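Local coordinates for protein SAM-dependent methyltransferase (Thiobacillus denitrificans, PDB 5EPE) that binds S-adenosyl-L-homocysteine and probably transfers methyl groups from S-adenosylmethionine to a substrate that is not identified, at residues P4-F7 / N8-S12; S47-M50 / L51-A55; A158-I161 / S162-L165; T202-R205 / W206-N210. All blocks are in the same frame, centred on the assembly; numbering follows the deposited sequence. Where two conformers were deposited one is given.

Contact 1 of 4, residues P4-F7 / N8-S12; sequences PRIF and NITES
Arg5 with Ile9 and Ile6 with Thr10 form a local, within-helix contact, one turn apart on the short N-terminal helix 5-11, which lies against helix 189-209. Ile6 O takes two bonds from Thr10. The backbone N-H of Thr10 reaches it at 3.0 Å and the hydroxyl OG1 at 2.9 Å, and the two donors come from opposite faces of the carbonyl plane. Thr10 OG1 points away from its own carbonyl carbon (chi1 -68°), which turns the hydroxyl back along the helix. This is the familiar i to i-4 bond of a helical threonine, doubling the main-chain bond. The helix is also held by Ile9 N to Arg5 O and by Glu11 N to Phe7 O. The side chains of Arg5 and Ile9 cross, and Ile9 CD1 sits over one guanidinium face near its rim, 4.0 Å from Arg5 CZ. The charged end of Arg5 forms a salt bridge with Asp213. Pro4 occupies the N-cap position. At the far end, Glu11 OE2 hydrogen-bonds to ND1 of His17, a residue that binds S-adenosyl-L-homocysteine, and Glu11 OE1 to Tyr195 OH of helix 189-209.

Contact 2 of 4, residues S47-M50 / L51-A55; sequences SGEM and LCTWA
Glu49 O is gripped twice by Thr53, one turn further along helix 49-58. The hydroxyl OG1 of Thr53 lies 2.7 Å from Glu49 O and the backbone N lies 3.0 Å from it. They approach from opposite faces of the carbonyl plane. Thr53 holds OG1 between its backbone N and carbonyl carbon (chi1 56°), while its methyl CG2 turns to the Glu49 carboxylate, 3.4 Å from OE2. The Glu49 side chain bends at chi2 and crosses that of Thr53 at about a right angle. Its OE1 forms a salt bridge with Arg78 of helix 69-82. Cys52 N bonds to the carbonyl of Gly48, the N-cap residue, and Trp54 N bonds to Met50 O.

Met50, a selenomethionine, packs on the indole of Trp54. Its CG stands almost on the normal through the six-membered ring, 3.4 Å from the centroid, a CH-pi contact. The selenium is set obliquely, 3.6 Å from Trp54 CH2, in a Met-aromatic contact. Leu25 closes on Met50 and Thr53, and its carbonyl accepts from Trp54 NE1. Replacing Trp54 with an alanine would probably open a gap beside the selenomethionine and leave Leu25 O without this donor.

The helix belongs to the beta-alpha-beta unit formed with strands 39-43 and 61-66 of the Rossmann-like methyltransferase fold. All the touching residues are buried. The buried Thr53 hydroxyl is satisfied by Glu49 O, and the Arg78 salt bridge is likely to offset the charge of the buried Glu49.

Contact 3 of 4, residues A158-I161 / S162-L165; sequences ANTI and SDFL
Asp163 folds its carboxylate back over the turn, where OD2 accepts two backbone N-H groups. Asn159 N is 2.7 Å away and comes nearly along the C-O axis. Thr160 N, at 3.1 Å, comes from above the carboxylate plane. CG of Asp163 lies opposite its own carbonyl carbon (chi1 -81°), which brings the group back beside the N-H groups of Asn159 and Thr160. Asp163 N in turn bonds to Thr160 O. A water donates to Asp163 OD1 and to Asn159 OD1, bridging a carboxylate and an amide whose planes are 65° apart.

Thr160 and Ser162 both place their hydroxyls between backbone N and carbonyl carbon. The oxygens meet at 2.9 Å, Thr160 OG1 donating to Ser162 OG. Ser162 OG also bonds to Glu228 of a third subunit. Ala158 CB touches Phe164 CE2 at 3.7 Å, and the Phe164 ring meets Trp143 edge-to-face.

The segment is a loop with a short 3-10 turn, between helices 150-155 and 167-177. An alanine in place of Asp163 would probably leave the N-H groups of Asn159 and Thr160 without their acceptor and Arg175 of a second subunit without its salt-bridge mate. OD2 accepts from the loop backbone, while OD1 takes the bridging water and the salt bridge to Arg175 of the second subunit, which would be expected to stabilise the carboxylate's negative form.

Contact 4 of 4, residues T202-R205 / W206-N210; sequences TMRR and WLDAN
Arg204 and Asp208 form an i to i+4 salt bridge near the C-terminal end of helix 189-209. Arg204 NE donates to Asp208 OD1 at 2.8 Å, and the bond is almost straight at 175°. The oxygen lies at the guanidinium edge, in its plane, and is met on its syn side. The two flat groups stand nearly at right angles. The bend of Arg204 at chi2 (57°) folds the chain toward the next turn, and Asp208 reaches back with chi1 -72°. Main-chain bonds set the spacing: Asp208 N to Arg204 O at 2.9 Å, flanked by Leu207 N to Met203 O and Ala209 N to Arg205 O.

Further out, the other guanidinium nitrogens of Arg204 serve a fourth subunit. NH1 forms a salt bridge with Asp180 and NH2 bonds to the carbonyl of Ala247, both of that subunit. The bridge to Asp208 is therefore part of an intersubunit charge network. Trp206 packs on Val219 of helix 216-237 and on Ile9 of helix 5-11. Where the helix ends, Asn210 brings ND2 over one face of the Trp206 indole, near its rim, and this ND2 donates to Trp206 O at 2.8 Å.

The four contacts follow one another along the chain, and none nests within or crosses another. Each is local, so none closes a long loop. Contact 1 lies on the N-terminal helix 5-11. Contact 2 follows on helix 49-58 of the Rossmann-like core, about 6 Å away at the nearest atoms. Contact 3 lies in the loop before helix 167-177, on the opposite side of the chain's centre from contact 2. Contact 4 comes late, on helix 189-209, and returns to touch contact 1: Ile9 CG2 packs on Trp206 CG at 3.6 Å. His17 joins contacts 1 and 2, bonding to Glu11 and Ser47. Contacts 3 and 4 face other subunits.

Contact 1 of 4, residues P4-F7 / N8-S12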
loop_
_atom_site.group_PDB
_atom_site.type_symbol
_atom_site.label_atom_id
_atom_site.label_comp_id
_atom_site.label_asym_id
_atom_site.label_seq_id
_atom_site.Cartn_x
_atom_site.Cartn_y
_atom_site.Cartn_z
ATOM N N PRO A 4 -32.872 -28.752 -14.836
ATOM C CA PRO A 4 -33.405 -28.949 -13.483
ATOM C C PRO A 4 -34.514 -27.957 -13.106
ATOM O O PRO A 4 -34.552 -26.804 -13.555
ATOM C CB PRO A 4 -32.192 -28.707 -12.577
ATOM C CG PRO A 4 -31.012 -28.987 -13.452
ATOM C CD PRO A 4 -31.423 -28.469 -14.819
ATOM N N ARG A 5 -35.387 -28.437 -12.244
ATOM C CA ARG A 5 -36.641 -27.769 -11.963
ATOM C C ARG A 5 -36.458 -26.383 -11.377
ATOM O O ARG A 5 -37.257 -25.488 -11.641
ATOM C CB ARG A 5 -37.445 -28.622 -10.998
ATOM C CG ARG A 5 -38.856 -28.133 -10.745
ATOM C CD ARG A 5 -39.618 -29.164 -9.910
ATOM N NE ARG A 5 -40.815 -28.507 -9.387
ATOM C CZ ARG A 5 -41.172 -28.402 -8.116
ATOM N NH1 ARG A 5 -42.299 -27.726 -7.855
ATOM N NH2 ARG A 5 -40.481 -28.981 -7.117
ATOM N N ILE A 6 -35.431 -26.234 -10.550
ATOM C CA ILE A 6 -35.159 -24.988 -9.895
ATOM C C ILE A 6 -34.895 -23.836 -10.866
ATOM O O ILE A 6 -35.259 -22.708 -10.568
ATOM C CB ILE A 6 -33.951 -25.092 -8.948
ATOM C CG1 ILE A 6 -33.907 -23.878 -7.988
ATOM C CG2 ILE A 6 -32.619 -25.252 -9.711
ATOM C CD1 ILE A 6 -34.566 -24.176 -6.663
ATOM N N PHE A 7 -34.232 -24.112 -11.993
ATOM C CA PHE A 7 -34.008 -23.083 -13.006
ATOM C C PHE A 7 -35.290 -22.677 -13.638
ATOM O O PHE A 7 -35.454 -21.525 -13.903
ATOM C CB PHE A 7 -33.048 -23.549 -14.106
ATOM C CG PHE A 7 -31.695 -23.828 -13.579
ATOM C CD1 PHE A 7 -30.871 -22.771 -13.209
ATOM C CD2 PHE A 7 -31.265 -25.126 -13.367
ATOM C CE1 PHE A 7 -29.609 -23.006 -12.674
ATOM C CE2 PHE A 7 -30.010 -25.384 -12.821
ATOM C CZ PHE A 7 -29.181 -24.324 -12.471
ATOM N N ASN A 8 -36.202 -23.634 -13.876
ATOM C CA ASN A 8 -37.467 -23.305 -14.492
ATOM C C ASN A 8 -38.268 -22.437 -13.521
ATOM O O ASN A 8 -38.911 -21.479 -13.941
ATOM C CB ASN A 8 -38.241 -24.569 -14.964
ATOM C CG ASN A 8 -37.656 -25.191 -16.234
ATOM O OD1 ASN A 8 -37.185 -24.495 -17.148
ATOM N ND2 ASN A 8 -37.730 -26.508 -16.331
ATOM N N ILE A 9 -38.186 -22.722 -12.228
ATOM C CA ILE A 9 -38.901 -21.931 -11.225
ATOM C C ILE A 9 -38.347 -20.482 -11.102
ATOM O O ILE A 9 -39.090 -19.528 -11.090
ATOM C CB ILE A 9 -38.815 -22.602 -9.850
ATOM C CG1 ILE A 9 -39.706 -23.871 -9.840
ATOM C CG2 ILE A 9 -39.259 -21.651 -8.749
ATOM C CD1 ILE A 9 -39.436 -24.792 -8.666
ATOM N N THR A 10 -37.027 -20.365 -11.024
ATOM C CA THR A 10 -36.367 -19.124 -10.782
ATOM C C THR A 10 -36.487 -18.177 -11.977
ATOM O O THR A 10 -36.599 -16.960 -11.802
ATOM C CB THR A 10 -34.884 -19.478 -10.498
ATOM O OG1 THR A 10 -34.880 -20.170 -9.229
ATOM C CG2 THR A 10 -34.104 -18.323 -10.397
ATOM N N GLU A 11 -36.413 -18.744 -13.197
ATOM C CA GLU A 11 -36.372 -17.939 -14.411
ATOM C C GLU A 11 -37.633 -17.987 -15.264
ATOM O O GLU A 11 -37.625 -17.534 -16.410
ATOM C CB GLU A 11 -35.151 -18.321 -15.211
ATOM C CG GLU A 11 -33.871 -17.965 -14.445
ATOM C CD GLU A 11 -32.608 -17.943 -15.264
ATOM O OE1 GLU A 11 -31.537 -18.126 -14.666
ATOM O OE2 GLU A 11 -32.660 -17.756 -16.476
ATOM N N SER A 12 -38.733 -18.428 -14.677
ATOM C CA SER A 12 -39.987 -18.613 -15.454
ATOM C C SER A 12 -40.514 -17.278 -16.030
ATOM O O SER A 12 -41.279 -17.281 -16.994
ATOM C CB SER A 12 -41.106 -19.253 -14.619
ATOM O OG SER A 12 -41.386 -18.480 -13.444
#

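Contact 2 of 4, residues S47-M50 / L51-A55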
loop_
_atom_site.group_PDB
_atom_site.type_symbol
_atom_site.label_atom_id
_atom_site.label_comp_id
_atom_site.label_asym_id
_atom_site.label_seq_id
_atom_site.Cartn_x
_atom_site.Cartn_y
_atom_site.Cartn_z
ATOM N N SER A 47 -35.699 -18.467 -24.096
ATOM C CA SER A 47 -37.094 -18.137 -24.365
ATOM C C SER A 47 -37.253 -17.411 -25.719
ATOM O O SER A 47 -38.291 -16.788 -25.981
ATOM C CB SER A 47 -37.722 -17.396 -23.172
ATOM O OG SER A 47 -37.805 -18.255 -22.029
ATOM N N GLY A 48 -36.206 -17.506 -26.552
ATOM C CA GLY A 48 -36.228 -17.087 -27.940
ATOM C C GLY A 48 -36.231 -15.604 -28.122
ATOM O O GLY A 48 -36.546 -15.131 -29.204
ATOM N N GLU A 49 -35.833 -14.848 -27.094
ATOM C CA GLU A 49 -35.988 -13.409 -27.182
ATOM C C GLU A 49 -35.085 -12.816 -28.283
ATOM O O GLU A 49 -35.506 -11.890 -29.023
ATOM C CB GLU A 49 -35.758 -12.732 -25.844
ATOM C CG GLU A 49 -36.122 -11.252 -25.850
ATOM C CD GLU A 49 -37.632 -10.948 -25.886
ATOM O OE1 GLU A 49 -38.471 -11.884 -25.871
ATOM O OE2 GLU A 49 -37.984 -9.716 -25.893
HETATM N N MSE A 50 -33.871 -13.331 -28.393
HETATM C CA MSE A 50 -32.948 -12.845 -29.408
HETATM C C MSE A 50 -33.485 -13.091 -30.816
HETATM O O MSE A 50 -33.601 -12.168 -31.591
HETATM C CB MSE A 50 -31.585 -13.543 -29.230
HETATM C CG MSE A 50 -30.623 -12.899 -30.195
HETATM SE SE MSE A 50 -28.805 -13.671 -29.800
HETATM C CE MSE A 50 -28.901 -15.191 -30.902
ATOM N N LEU A 51 -33.801 -14.332 -31.141
ATOM C CA LEU A 51 -34.416 -14.609 -32.449
ATOM C C LEU A 51 -35.719 -13.848 -32.716
ATOM O O LEU A 51 -35.858 -13.294 -33.797
ATOM C CB LEU A 51 -34.641 -16.106 -32.664
ATOM C CG LEU A 51 -33.349 -16.877 -32.856
ATOM C CD1 LEU A 51 -33.638 -18.367 -32.890
ATOM C CD2 LEU A 51 -32.619 -16.485 -34.139
ATOM N N CYS A 52 -36.649 -13.791 -31.752
ATOM C CA CYS A 52 -37.930 -13.141 -31.991
ATOM C C CYS A 52 -37.763 -11.631 -32.256
ATOM O O CYS A 52 -38.383 -11.106 -33.187
ATOM C CB CYS A 52 -38.908 -13.354 -30.851
ATOM S SG CYS A 52 -39.419 -15.085 -30.755
ATOM N N THR A 53 -36.972 -10.950 -31.443
ATOM C CA THR A 53 -36.827 -9.498 -31.573
ATOM C C THR A 53 -36.047 -9.089 -32.810
ATOM O O THR A 53 -36.405 -8.101 -33.451
ATOM C CB THR A 53 -36.216 -8.848 -30.331
ATOM O OG1 THR A 53 -34.942 -9.447 -30.013
ATOM C CG2 THR A 53 -37.160 -8.970 -29.135
ATOM N N TRP A 54 -35.001 -9.863 -33.164
ATOM C CA TRP A 54 -34.261 -9.623 -34.415
ATOM C C TRP A 54 -35.096 -9.953 -35.654
ATOM O O TRP A 54 -34.975 -9.288 -36.675
ATOM C CB TRP A 54 -32.933 -10.385 -34.419
ATOM C CG TRP A 54 -31.943 -9.871 -33.349
ATOM C CD1 TRP A 54 -32.134 -8.862 -32.434
ATOM C CD2 TRP A 54 -30.673 -10.418 -33.066
ATOM N NE1 TRP A 54 -31.025 -8.740 -31.599
ATOM C CE2 TRP A 54 -30.122 -9.691 -31.967
ATOM C CE3 TRP A 54 -29.929 -11.457 -33.621
ATOM C CZ2 TRP A 54 -28.846 -9.972 -31.453
ATOM C CZ3 TRP A 54 -28.665 -11.724 -33.105
ATOM C CH2 TRP A 54 -28.141 -10.977 -32.049
ATOM N N ALA A 55 -35.960 -10.946 -35.568
ATOM C CA ALA A 55 -36.888 -11.201 -36.673
ATOM C C ALA A 55 -37.791 -9.953 -36.931
ATOM O O ALA A 55 -37.928 -9.493 -38.071
ATOM C CB ALA A 55 -37.723 -12.441 -36.363
#

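Contact 3 of 4, residues A158-I161 / S162-L165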
loop_
_atom_site.group_PDB
_atom_site.type_symbol
_atom_site.label_atom_id
_atom_site.label_comp_id
_atom_site.label_asym_id
_atom_site.label_seq_id
_atom_site.Cartn_x
_atom_site.Cartn_y
_atom_site.Cartn_z
ATOM N N ALA A 158 -17.909 -20.045 -10.502
ATOM C CA ALA A 158 -16.635 -20.620 -11.019
ATOM C C ALA A 158 -16.025 -21.552 -9.944
ATOM O O ALA A 158 -16.456 -21.528 -8.818
ATOM C CB ALA A 158 -15.660 -19.502 -11.325
ATOM N N ASN A 159 -15.021 -22.355 -10.272
ATOM C CA ASN A 159 -14.285 -23.117 -9.243
ATOM C C ASN A 159 -13.048 -22.378 -8.725
ATOM O O ASN A 159 -12.692 -22.468 -7.539
ATOM C CB ASN A 159 -13.755 -24.450 -9.767
ATOM C CG ASN A 159 -14.814 -25.317 -10.365
ATOM O OD1 ASN A 159 -14.657 -25.783 -11.479
ATOM N ND2 ASN A 159 -15.869 -25.568 -9.637
ATOM N N THR A 160 -12.342 -21.729 -9.646
ATOM C CA THR A 160 -11.113 -21.017 -9.334
ATOM C C THR A 160 -11.093 -19.685 -10.088
ATOM O O THR A 160 -11.860 -19.478 -11.057
ATOM C CB THR A 160 -9.850 -21.832 -9.713
ATOM O OG1 THR A 160 -9.858 -22.115 -11.118
ATOM C CG2 THR A 160 -9.841 -23.126 -8.995
ATOM N N ILE A 161 -10.199 -18.804 -9.649
ATOM C CA ILE A 161 -10.016 -17.535 -10.347
ATOM C C ILE A 161 -9.602 -17.777 -11.796
ATOM O O ILE A 161 -10.059 -17.075 -12.648
ATOM C CB ILE A 161 -9.049 -16.601 -9.602
ATOM C CG1 ILE A 161 -9.762 -16.084 -8.359
ATOM C CG2 ILE A 161 -8.662 -15.364 -10.422
ATOM C CD1 ILE A 161 -8.880 -15.256 -7.437
ATOM N N SER A 162 -8.765 -18.798 -12.040
ATOM C CA SER A 162 -8.302 -19.096 -13.392
ATOM C C SER A 162 -9.410 -19.535 -14.377
ATOM O O SER A 162 -9.121 -19.625 -15.577
ATOM C CB SER A 162 -7.156 -20.125 -13.340
ATOM O OG SER A 162 -7.540 -21.304 -12.677
ATOM N N ASP A 163 -10.660 -19.775 -13.906
ATOM C CA ASP A 163 -11.781 -20.136 -14.800
ATOM C C ASP A 163 -12.130 -19.010 -15.743
ATOM O O ASP A 163 -12.610 -19.274 -16.834
ATOM C CB ASP A 163 -13.060 -20.574 -14.059
ATOM C CG ASP A 163 -13.015 -22.015 -13.608
ATOM O OD1 ASP A 163 -12.462 -22.860 -14.324
ATOM O OD2 ASP A 163 -13.478 -22.323 -12.496
ATOM N N PHE A 164 -11.893 -17.765 -15.338
ATOM C CA PHE A 164 -12.204 -16.573 -16.145
ATOM C C PHE A 164 -10.979 -15.702 -16.256
ATOM O O PHE A 164 -10.006 -15.893 -15.519
ATOM C CB PHE A 164 -13.372 -15.728 -15.571
ATOM C CG PHE A 164 -14.661 -16.513 -15.370
ATOM C CD1 PHE A 164 -15.128 -17.394 -16.333
ATOM C CD2 PHE A 164 -15.392 -16.370 -14.216
ATOM C CE1 PHE A 164 -16.275 -18.188 -16.130
ATOM C CE2 PHE A 164 -16.575 -17.140 -14.026
ATOM C CZ PHE A 164 -16.973 -18.046 -14.962
ATOM N N LEU A 165 -11.025 -14.783 -17.203
ATOM C CA LEU A 165 -9.922 -13.838 -17.463
ATOM C C LEU A 165 -10.446 -12.420 -17.421
ATOM O O LEU A 165 -11.622 -12.172 -17.716
ATOM C CB LEU A 165 -9.357 -14.121 -18.863
ATOM C CG LEU A 165 -8.756 -15.525 -19.073
ATOM C CD1 LEU A 165 -8.304 -15.761 -20.485
ATOM C CD2 LEU A 165 -7.547 -15.696 -18.170
HETATM O O HOH W 1 -12.394 -25.316 -13.208
#

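Contact 4 of 4, residues T202-R205 / W206-N210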
loop_
_atom_site.group_PDB
_atom_site.type_symbol
_atom_site.label_atom_id
_atom_site.label_comp_id
_atom_site.label_asym_id
_atom_site.label_seq_id
_atom_site.Cartn_x
_atom_site.Cartn_y
_atom_site.Cartn_z
ATOM N N THR A 202 -39.710 -13.433 -8.635
ATOM C CA THR A 202 -40.219 -14.694 -9.100
ATOM C C THR A 202 -40.222 -15.762 -7.966
ATOM O O THR A 202 -41.209 -16.457 -7.761
ATOM C CB THR A 202 -39.450 -15.193 -10.329
ATOM O OG1 THR A 202 -39.573 -14.206 -11.368
ATOM C CG2 THR A 202 -40.047 -16.581 -10.855
HETATM N N MSE A 203 -39.095 -15.897 -7.296
HETATM C CA MSE A 203 -38.953 -16.839 -6.206
HETATM C C MSE A 203 -39.895 -16.581 -5.078
HETATM O O MSE A 203 -40.472 -17.517 -4.528
HETATM C CB MSE A 203 -37.533 -16.879 -5.674
HETATM C CG MSE A 203 -36.591 -17.660 -6.559
HETATM SE SE MSE A 203 -34.769 -17.639 -5.670
HETATM C CE MSE A 203 -34.340 -15.948 -6.281
ATOM N N ARG A 204 -40.066 -15.324 -4.692
ATOM C CA ARG A 204 -40.956 -15.015 -3.581
ATOM C C ARG A 204 -42.406 -15.331 -3.890
ATOM O O ARG A 204 -43.119 -15.919 -3.032
ATOM C CB ARG A 204 -40.865 -13.532 -3.166
ATOM C CG ARG A 204 -41.806 -13.121 -2.019
ATOM C CD ARG A 204 -41.574 -13.974 -0.754
ATOM N NE ARG A 204 -42.644 -13.746 0.178
ATOM C CZ ARG A 204 -42.662 -12.841 1.155
ATOM N NH1 ARG A 204 -41.626 -12.072 1.471
ATOM N NH2 ARG A 204 -43.750 -12.751 1.872
ATOM N N ARG A 205 -42.859 -14.928 -5.075
ATOM C CA ARG A 205 -44.216 -15.250 -5.515
ATOM C C ARG A 205 -44.429 -16.754 -5.644
ATOM O O ARG A 205 -45.486 -17.267 -5.322
ATOM C CB ARG A 205 -44.511 -14.556 -6.834
ATOM C CG ARG A 205 -44.745 -13.063 -6.629
ATOM C CD ARG A 205 -44.943 -12.328 -7.930
ATOM N NE ARG A 205 -45.295 -10.957 -7.625
ATOM C CZ ARG A 205 -45.619 -10.045 -8.526
ATOM N NH1 ARG A 205 -45.638 -10.370 -9.791
ATOM N NH2 ARG A 205 -45.922 -8.801 -8.139
ATOM N N TRP A 206 -43.423 -17.471 -6.112
ATOM C CA TRP A 206 -43.504 -18.951 -6.133
ATOM C C TRP A 206 -43.638 -19.546 -4.723
ATOM O O TRP A 206 -44.487 -20.406 -4.459
ATOM C CB TRP A 206 -42.289 -19.547 -6.854
ATOM C CG TRP A 206 -42.379 -21.015 -6.990
ATOM C CD1 TRP A 206 -42.980 -21.712 -7.992
ATOM C CD2 TRP A 206 -41.869 -21.967 -6.062
ATOM N NE1 TRP A 206 -42.846 -23.075 -7.752
ATOM C CE2 TRP A 206 -42.178 -23.248 -6.561
ATOM C CE3 TRP A 206 -41.173 -21.861 -4.848
ATOM C CZ2 TRP A 206 -41.787 -24.414 -5.901
ATOM C CZ3 TRP A 206 -40.783 -23.048 -4.179
ATOM C CH2 TRP A 206 -41.093 -24.291 -4.712
ATOM N N LEU A 207 -42.832 -19.048 -3.819
ATOM C CA LEU A 207 -42.801 -19.511 -2.434
ATOM C C LEU A 207 -44.118 -19.288 -1.691
ATOM O O LEU A 207 -44.645 -20.208 -1.017
ATOM C CB LEU A 207 -41.667 -18.783 -1.754
ATOM C CG LEU A 207 -40.973 -19.384 -0.575
ATOM C CD1 LEU A 207 -40.531 -20.841 -0.751
ATOM C CD2 LEU A 207 -39.739 -18.500 -0.375
ATOM N N ASP A 208 -44.694 -18.107 -1.892
ATOM C CA ASP A 208 -46.000 -17.757 -1.359
ATOM C C ASP A 208 -47.029 -18.738 -1.855
ATOM O O ASP A 208 -47.903 -19.105 -1.104
ATOM C CB ASP A 208 -46.431 -16.360 -1.815
ATOM C CG ASP A 208 -45.648 -15.212 -1.128
ATOM O OD1 ASP A 208 -44.862 -15.491 -0.164
ATOM O OD2 ASP A 208 -45.824 -14.018 -1.558
ATOM N N ALA A 209 -46.940 -19.150 -3.117
ATOM C CA ALA A 209 -47.896 -20.108 -3.677
ATOM C C ALA A 209 -47.621 -21.581 -3.361
ATOM O O ALA A 209 -48.540 -22.409 -3.476
ATOM C CB ALA A 209 -47.983 -19.946 -5.180
ATOM N N ASN A 210 -46.384 -21.937 -3.022
ATOM C CA ASN A 210 -45.969 -23.343 -2.899
ATOM C C ASN A 210 -45.287 -23.628 -1.559
ATOM O O ASN A 210 -44.186 -24.182 -1.527
ATOM C CB ASN A 210 -45.050 -23.691 -4.064
ATOM C CG ASN A 210 -45.744 -23.584 -5.409
ATOM O OD1 ASN A 210 -46.388 -24.527 -5.826
ATOM N ND2 ASN A 210 -45.666 -22.433 -6.067
#